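Local structure of GCN5-related N-acetyltransferase (Kribbella flavida, 4H89) at residues W19-P24 against G70-S75; Y36-E41 against S93-A98. The protein probably transfers an acyl group, most likely acetyl from acetyl-CoA, to an amine acceptor not yet identified. One frame throughout, in Å; residues are numbered along the deposited sequence.

Interaction 1: residues W19-P24 against G70-S75; sequences WPAILP and GTVLGS
Ser75 OG, with Ile22 CD1 3.6 Å away, is gripped by two hydrogen bonds outside the contact: it donates to Thr63 O on strand 61-66 and accepts from Trp51 NE1 of helix 44-51. With its polar needs met, it can sit against an isoleucine methyl. Ile22 holds CG1 beside its own backbone N (chi1 -60°) and carries CD1 toward Ser75, while the CG2 branch comes to 4.1 Å from Ser75 CB. CG1 also reaches Val72 CG1 at 4.3 Å. One step earlier on the helix, Ala21 CB points at the strand and meets Val72 CB at 3.9 Å. An alanine in place of Ile22 is likely to open a gap over Ser75, beside Trp51 and Val64, and leave the serine without its apolar lid. The short helix axis passes 8.7 Å from the strand axis and crosses it at -70°. Val72 and Ser75 are three residues apart yet both point toward the helix, because Leu73 and Gly74 together face Ala65 as a classic beta bulge that shifts the alternation. Here the first helix of a GNAT fold packs across one face of its central sheet.

Interaction 2: residues Y36-E41 against S93-A98; sequences YAYDPE and SFMVAA
Tyr36 and Tyr38 both reach from the loop toward strand 93-96, each with its ring carbon CG beside its own backbone N, but they meet different chemistry. Tyr36 lies end-on to the backbone: Phe94 N donates to its OH at 2.9 Å, nearly straight at 163°. The ring edge lies against the same residue, with Phe94 O near the ring plane and 3.2 Å from Tyr36 CE2. The phenol oxygen also rests 3.5 Å from Ser93 CA. Tyr36 is modelled in two conformers; the geometry here is that of one of them. Tyr38, two residues on, makes an apolar contact: its side chain and that of Met95, a selenomethionine, approach from opposite directions, and Met95 CE ends obliquely at the ring, 4.0 Å from Tyr38 CE2. A bend at chi3 (138°) brings this methyl to the tyrosine. Phe26 of helix 19-32 meets the Tyr38 ring edge-to-face and also touches Met95. Farther along the loop, Asp39 OD1 accepts from Glu41 N at 2.8 Å, an Asx turn. Ser93 and Met95 share backbone bonds with strand 72-80, whereas Phe94 N turns to the tyrosine; the Phe94 ring packs on helix 105-119 and against Trp141. The loop also nears the second subunit, where Ala37 packs on Gly86 of that chain. In GNAT enzymes the backbone of the fourth strand, here 89-96, usually binds the acetyl-CoA arm where it parts from the fifth, so the loop probably lies at the edge of that site.

The centres of interactions 1 and 2 lie 13 Å apart, and their segments alternate along the chain: 19-24, 36-41, 70-75, 93-98. Helix 19-32 starts with interaction 1 and runs on toward the loop of interaction 2, while strands 72-80 and 89-96 are consecutive antiparallel neighbours in the mixed sheet. The two contacts are joined directly by probable backbone hydrogen bonds, Ser75 N to Met95 O at 2.8 Å and Ala97 N to Leu73 O at 2.9 Å. Trp51 of helix 44-51 touches both, reaching Ile22 and Met95. The N-terminal helix and the loop that follows it thus each rest on the middle strands of the GNAT sheet.

Interaction 1: residues W19-P24 against G70-S75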
ATOM      1  N   TRP A  19      11.294 -11.922 -18.943  1.00 15.65           N
ATOM      2  CA  TRP A  19      10.686 -10.583 -18.808  1.00 17.10           C
ATOM      3  C   TRP A  19      10.032 -10.067 -20.107  1.00 15.04           C
ATOM      4  O   TRP A  19       8.930  -9.526 -20.048  1.00 15.05           O
ATOM      5  CB  TRP A  19      11.659  -9.556 -18.190  1.00 17.55           C
ATOM      6  CG  TRP A  19      11.137  -8.174 -18.248  1.00 15.97           C
ATOM      7  CD1 TRP A  19      11.587  -7.160 -19.056  1.00 18.00           C
ATOM      8  CD2 TRP A  19       9.947  -7.661 -17.607  1.00 16.07           C
ATOM      9  NE1 TRP A  19      10.795  -6.069 -18.904  1.00 19.00           N
ATOM     10  CE2 TRP A  19       9.801  -6.339 -18.001  1.00 18.32           C
ATOM     11  CE3 TRP A  19       9.043  -8.188 -16.688  1.00 15.25           C
ATOM     12  CZ2 TRP A  19       8.761  -5.552 -17.565  1.00 18.68           C
ATOM     13  CZ3 TRP A  19       7.996  -7.409 -16.241  1.00 16.25           C
ATOM     14  CH2 TRP A  19       7.870  -6.090 -16.691  1.00 17.66           C
ATOM     15  N   PRO A  20      10.673 -10.227 -21.273  1.00 15.03           N
ATOM     16  CA  PRO A  20      10.006  -9.767 -22.487  1.00 16.44           C
ATOM     17  C   PRO A  20       8.671 -10.367 -22.774  1.00 16.91           C
ATOM     18  O   PRO A  20       7.853  -9.715 -23.387  1.00 18.21           O
ATOM     19  CB  PRO A  20      11.039 -10.078 -23.597  1.00 18.95           C
ATOM     20  CG  PRO A  20      12.342 -10.040 -22.884  1.00 18.58           C
ATOM     21  CD  PRO A  20      12.045 -10.666 -21.563  1.00 17.06           C
ATOM     22  N   ALA A  21       8.410 -11.587 -22.302  1.00 15.52           N
ATOM     23  CA  ALA A  21       7.107 -12.213 -22.464  1.00 16.82           C
ATOM     24  C   ALA A  21       6.110 -11.709 -21.454  1.00 15.19           C
ATOM     25  O   ALA A  21       4.905 -11.703 -21.703  1.00 16.64           O
ATOM     26  CB  ALA A  21       7.259 -13.720 -22.336  1.00 19.25           C
ATOM     27  N   ILE A  22       6.573 -11.251 -20.293  1.00 14.74           N
ATOM     28  CA  ILE A  22       5.703 -10.728 -19.228  1.00 14.81           C
ATOM     29  C   ILE A  22       5.261  -9.294 -19.471  1.00 13.48           C
ATOM     30  O   ILE A  22       4.119  -8.912 -19.201  1.00 15.81           O
ATOM     31  CB  ILE A  22       6.424 -10.836 -17.851  1.00 14.03           C
ATOM     32  CG1 ILE A  22       6.764 -12.295 -17.561  1.00 15.03           C
ATOM     33  CG2 ILE A  22       5.553 -10.223 -16.736  1.00 16.78           C
ATOM     34  CD1 ILE A  22       7.728 -12.458 -16.419  1.00 15.36           C
ATOM     35  N   LEU A  23       6.160  -8.481 -19.997  1.00 14.83           N
ATOM     36  CA  LEU A  23       5.918  -7.048 -20.274  1.00 17.15           C
ATOM     37  C   LEU A  23       4.583  -6.773 -20.987  1.00 15.16           C
ATOM     38  O   LEU A  23       3.836  -5.924 -20.538  1.00 16.13           O
ATOM     39  CB  LEU A  23       7.130  -6.449 -21.021  1.00 17.59           C
ATOM     40  CG  LEU A  23       6.960  -5.010 -21.510  1.00 17.87           C
ATOM     41  CD1 LEU A  23       6.783  -4.028 -20.374  1.00 19.44           C
ATOM     42  CD2 LEU A  23       8.184  -4.623 -22.337  1.00 22.81           C
ATOM     43  N   PRO A  24       4.275  -7.497 -22.079  1.00 15.61           N
ATOM     44  CA  PRO A  24       2.968  -7.219 -22.701  1.00 17.22           C
ATOM     45  C   PRO A  24       1.782  -7.474 -21.819  1.00 16.33           C
ATOM     46  O   PRO A  24       0.743  -6.830 -22.016  1.00 18.08           O
ATOM     47  CB  PRO A  24       2.960  -8.083 -23.974  1.00 21.11           C
ATOM     48  CG  PRO A  24       4.188  -8.921 -23.947  1.00 23.63           C
ATOM     49  CD  PRO A  24       5.088  -8.455 -22.848  1.00 18.16           C
ATOM     50  N   GLY A  70       7.350 -24.216 -23.076  1.00 27.47           N
ATOM     51  CA  GLY A  70       8.032 -23.143 -22.369  1.00 24.22           C
ATOM     52  C   GLY A  70       7.425 -21.754 -22.581  1.00 23.22           C
ATOM     53  O   GLY A  70       8.014 -20.753 -22.130  1.00 25.84           O
ATOM     54  N   THR A  71       6.275 -21.659 -23.279  1.00 23.09           N
ATOM     55  CA  THR A  71       5.630 -20.360 -23.479  1.00 20.51           C
ATOM     56  C   THR A  71       5.027 -19.820 -22.182  1.00 17.89           C
ATOM     57  O   THR A  71       4.317 -20.511 -21.520  1.00 16.60           O
ATOM     58  CB  THR A  71       4.493 -20.501 -24.485  1.00 23.73           C
ATOM     59  OG1 THR A  71       5.011 -21.066 -25.698  1.00 30.16           O
ATOM     60  CG2 THR A  71       3.851 -19.177 -24.823  1.00 27.32           C
ATOM     61  N   VAL A  72       5.368 -18.588 -21.852  1.00 17.80           N
ATOM     62  CA  VAL A  72       4.889 -17.946 -20.652  1.00 15.66           C
ATOM     63  C   VAL A  72       3.420 -17.574 -20.829  1.00 15.49           C
ATOM     64  O   VAL A  72       3.070 -16.825 -21.753  1.00 18.25           O
ATOM     65  CB  VAL A  72       5.729 -16.708 -20.325  1.00 17.41           C
ATOM     66  CG1 VAL A  72       5.157 -15.941 -19.154  1.00 15.90           C
ATOM     67  CG2 VAL A  72       7.160 -17.121 -20.050  1.00 18.50           C
ATOM     68  N   LEU A  73       2.581 -18.032 -19.893  1.00 14.32           N
ATOM     69  CA  LEU A  73       1.131 -17.812 -19.896  1.00 15.48           C
ATOM     70  C   LEU A  73       0.687 -16.813 -18.823  1.00 14.48           C
ATOM     71  O   LEU A  73      -0.429 -16.360 -18.825  1.00 16.75           O
ATOM     72  CB  LEU A  73       0.435 -19.129 -19.613  1.00 16.49           C
ATOM     73  CG  LEU A  73       0.802 -20.280 -20.549  1.00 22.13           C
ATOM     74  CD1 LEU A  73       0.057 -21.537 -20.110  1.00 26.98           C
ATOM     75  CD2 LEU A  73       0.461 -19.939 -21.986  1.00 25.11           C
ATOM     76  N   GLY A  74       1.558 -16.543 -17.861  1.00 14.46           N
ATOM     77  CA  GLY A  74       1.228 -15.696 -16.738  1.00 13.91           C
ATOM     78  C   GLY A  74       2.417 -15.566 -15.796  1.00 12.74           C
ATOM     79  O   GLY A  74       3.427 -16.261 -15.960  1.00 13.48           O
ATOM     80  N   SER A  75       2.279 -14.676 -14.819  1.00 13.13           N
ATOM     81  CA  SER A  75       3.373 -14.454 -13.892  1.00 12.94           C
ATOM     82  C   SER A  75       2.821 -13.964 -12.572  1.00 12.42           C
ATOM     83  O   SER A  75       1.734 -13.368 -12.502  1.00 13.29           O
ATOM     84  CB  SER A  75       4.345 -13.436 -14.517  1.00 12.73           C
ATOM     85  OG  SER A  75       5.467 -13.195 -13.690  1.00 13.89           O
TER

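Interaction 2: residues Y36-E41 against S93-A98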
ATOM      1  N   TYR A  36      -6.176  -3.336 -11.813  0.50 19.13           N
ATOM      2  CA  TYR A  36      -5.059  -2.892 -10.953  0.50 20.59           C
ATOM      3  C   TYR A  36      -4.834  -1.400 -11.305  0.50 18.53           C
ATOM      4  O   TYR A  36      -5.019  -0.995 -12.448  0.50 20.63           O
ATOM      5  CB  TYR A  36      -3.761  -3.704 -11.228  0.50 24.75           C
ATOM      6  CG  TYR A  36      -3.577  -5.137 -10.607  0.50 30.48           C
ATOM      7  CD1 TYR A  36      -3.402  -5.330  -9.241  0.50 33.25           C
ATOM      8  CD2 TYR A  36      -3.505  -6.280 -11.419  0.50 33.62           C
ATOM      9  CE1 TYR A  36      -3.209  -6.617  -8.691  0.50 34.02           C
ATOM     10  CE2 TYR A  36      -3.294  -7.559 -10.886  0.50 32.53           C
ATOM     11  CZ  TYR A  36      -3.161  -7.746  -9.506  0.50 31.68           C
ATOM     12  OH  TYR A  36      -2.954  -9.055  -8.954  0.50 21.24           O
ATOM     13  N   ALA A  37      -4.503  -0.576 -10.320  1.00 18.30           N
ATOM     14  CA  ALA A  37      -4.133   0.825 -10.515  1.00 16.98           C
ATOM     15  C   ALA A  37      -2.608   0.980 -10.619  1.00 17.01           C
ATOM     16  O   ALA A  37      -1.897   0.835  -9.632  1.00 19.17           O
ATOM     17  CB  ALA A  37      -4.670   1.673  -9.365  1.00 19.58           C
ATOM     18  N   TYR A  38      -2.133   1.321 -11.815  1.00 18.75           N
ATOM     19  CA  TYR A  38      -0.720   1.615 -12.065  1.00 18.38           C
ATOM     20  C   TYR A  38      -0.574   2.965 -12.717  1.00 20.05           C
ATOM     21  O   TYR A  38      -1.516   3.485 -13.333  1.00 20.50           O
ATOM     22  CB  TYR A  38      -0.152   0.595 -13.034  1.00 22.15           C
ATOM     23  CG  TYR A  38       0.089  -0.762 -12.463  1.00 24.48           C
ATOM     24  CD1 TYR A  38       1.117  -0.975 -11.561  1.00 30.62           C
ATOM     25  CD2 TYR A  38      -0.673  -1.860 -12.879  1.00 27.78           C
ATOM     26  CE1 TYR A  38       1.366  -2.251 -11.053  1.00 33.73           C
ATOM     27  CE2 TYR A  38      -0.428  -3.133 -12.389  1.00 32.68           C
ATOM     28  CZ  TYR A  38       0.585  -3.318 -11.465  1.00 32.57           C
ATOM     29  OH  TYR A  38       0.827  -4.583 -10.984  1.00 40.72           O
ATOM     30  N   ASP A  39       0.603   3.569 -12.544  1.00 20.46           N
ATOM     31  CA  ASP A  39       0.988   4.715 -13.377  1.00 22.39           C
ATOM     32  C   ASP A  39       0.967   4.242 -14.803  1.00 21.27           C
ATOM     33  O   ASP A  39       1.566   3.240 -15.110  1.00 21.32           O
ATOM     34  CB  ASP A  39       2.373   5.183 -12.978  1.00 21.70           C
ATOM     35  CG  ASP A  39       2.922   6.419 -13.785  1.00 27.35           C
ATOM     36  OD1 ASP A  39       2.562   6.711 -14.945  1.00 31.72           O
ATOM     37  OD2 ASP A  39       3.811   7.090 -13.200  1.00 40.05           O
ATOM     38  N   PRO A  40       0.295   5.001 -15.679  1.00 21.60           N
ATOM     39  CA  PRO A  40       0.138   4.607 -17.072  1.00 24.73           C
ATOM     40  C   PRO A  40       1.366   4.781 -17.956  1.00 26.11           C
ATOM     41  O   PRO A  40       1.402   4.274 -19.083  1.00 28.99           O
ATOM     42  CB  PRO A  40      -1.007   5.511 -17.544  1.00 29.42           C
ATOM     43  CG  PRO A  40      -0.893   6.728 -16.685  1.00 30.82           C
ATOM     44  CD  PRO A  40      -0.489   6.215 -15.349  1.00 26.84           C
ATOM     45  N   GLU A  41       2.372   5.471 -17.441  1.00 21.06           N
ATOM     46  CA  GLU A  41       3.511   5.830 -18.267  1.00 20.08           C
ATOM     47  C   GLU A  41       4.856   5.309 -17.732  1.00 20.20           C
ATOM     48  O   GLU A  41       5.889   5.899 -17.986  1.00 23.78           O
ATOM     49  CB  GLU A  41       3.554   7.348 -18.477  1.00 24.63           C
ATOM     50  CG  GLU A  41       2.403   7.892 -19.332  1.00 24.54           C
ATOM     51  CD  GLU A  41       2.578   9.362 -19.648  1.00 24.20           C
ATOM     52  OE1 GLU A  41       2.482  10.206 -18.705  1.00 30.34           O
ATOM     53  OE2 GLU A  41       2.782   9.649 -20.859  1.00 28.42           O
ATOM     54  N   SER A  93       0.938 -10.176  -6.447  1.00 14.29           N
ATOM     55  CA  SER A  93       0.227  -9.732  -7.633  1.00 16.48           C
ATOM     56  C   SER A  93       0.326 -10.785  -8.727  1.00 14.12           C
ATOM     57  O   SER A  93       1.283 -11.528  -8.774  1.00 14.72           O
ATOM     58  CB  SER A  93       0.855  -8.421  -8.153  1.00 20.26           C
ATOM     59  OG  SER A  93       0.802  -7.396  -7.181  1.00 29.38           O
ATOM     60  N   PHE A  94      -0.701 -10.805  -9.589  1.00 15.35           N
ATOM     61  CA  PHE A  94      -0.836 -11.814 -10.631  1.00 15.69           C
ATOM     62  C   PHE A  94      -1.175 -11.187 -11.961  1.00 17.63           C
ATOM     63  O   PHE A  94      -1.984 -10.252 -12.018  1.00 21.32           O
ATOM     64  CB  PHE A  94      -1.957 -12.819 -10.266  1.00 16.80           C
ATOM     65  CG  PHE A  94      -1.723 -13.474  -8.945  1.00 15.13           C
ATOM     66  CD1 PHE A  94      -0.958 -14.616  -8.857  1.00 16.27           C
ATOM     67  CD2 PHE A  94      -2.189 -12.913  -7.767  1.00 16.84           C
ATOM     68  CE1 PHE A  94      -0.656 -15.179  -7.623  1.00 16.50           C
ATOM     69  CE2 PHE A  94      -1.885 -13.476  -6.536  1.00 18.43           C
ATOM     70  CZ  PHE A  94      -1.158 -14.627  -6.460  1.00 18.00           C
HETATM   71  N   MSE A  95      -0.576 -11.735 -13.015  1.00 15.96           N
HETATM   72  CA  MSE A  95      -0.943 -11.356 -14.387  1.00 18.65           C
HETATM   73  C   MSE A  95      -1.033 -12.593 -15.194  1.00 18.19           C
HETATM   74  O   MSE A  95      -0.134 -13.391 -15.240  1.00 22.89           O
HETATM   75  CB  MSE A  95       0.113 -10.465 -15.002  1.00 22.13           C
HETATM   76  CG  MSE A  95       0.277  -9.252 -14.112  1.00 27.35           C
HETATM   77 SE   MSE A  95       1.331  -7.957 -15.086  0.90 37.86          SE
HETATM   78  CE  MSE A  95       0.286  -6.384 -14.591  1.00 52.24           C
ATOM     79  N   VAL A  96      -2.158 -12.751 -15.852  1.00 19.55           N
ATOM     80  CA  VAL A  96      -2.397 -13.873 -16.765  1.00 19.27           C
ATOM     81  C   VAL A  96      -2.665 -13.330 -18.170  1.00 20.12           C
ATOM     82  O   VAL A  96      -3.479 -12.437 -18.351  1.00 21.22           O
ATOM     83  CB  VAL A  96      -3.589 -14.713 -16.290  1.00 20.60           C
ATOM     84  CG1 VAL A  96      -3.896 -15.831 -17.268  1.00 21.66           C
ATOM     85  CG2 VAL A  96      -3.331 -15.293 -14.893  1.00 23.70           C
ATOM     86  N   ALA A  97      -1.993 -13.892 -19.156  1.00 18.90           N
ATOM     87  CA  ALA A  97      -2.221 -13.523 -20.555  1.00 19.15           C
ATOM     88  C   ALA A  97      -3.669 -13.652 -20.932  1.00 22.19           C
ATOM     89  O   ALA A  97      -4.307 -14.608 -20.574  1.00 19.88           O
ATOM     90  CB  ALA A  97      -1.369 -14.408 -21.470  1.00 21.43           C
ATOM     91  N   ALA A  98      -4.200 -12.667 -21.638  1.00 23.64           N
ATOM     92  CA  ALA A  98      -5.610 -12.745 -22.068  1.00 22.04           C
ATOM     93  C   ALA A  98      -5.931 -14.079 -22.751  1.00 19.67           C
ATOM     94  O   ALA A  98      -6.952 -14.729 -22.481  1.00 22.22           O
ATOM     95  CB  ALA A  98      -5.956 -11.601 -22.989  1.00 27.59           C
TER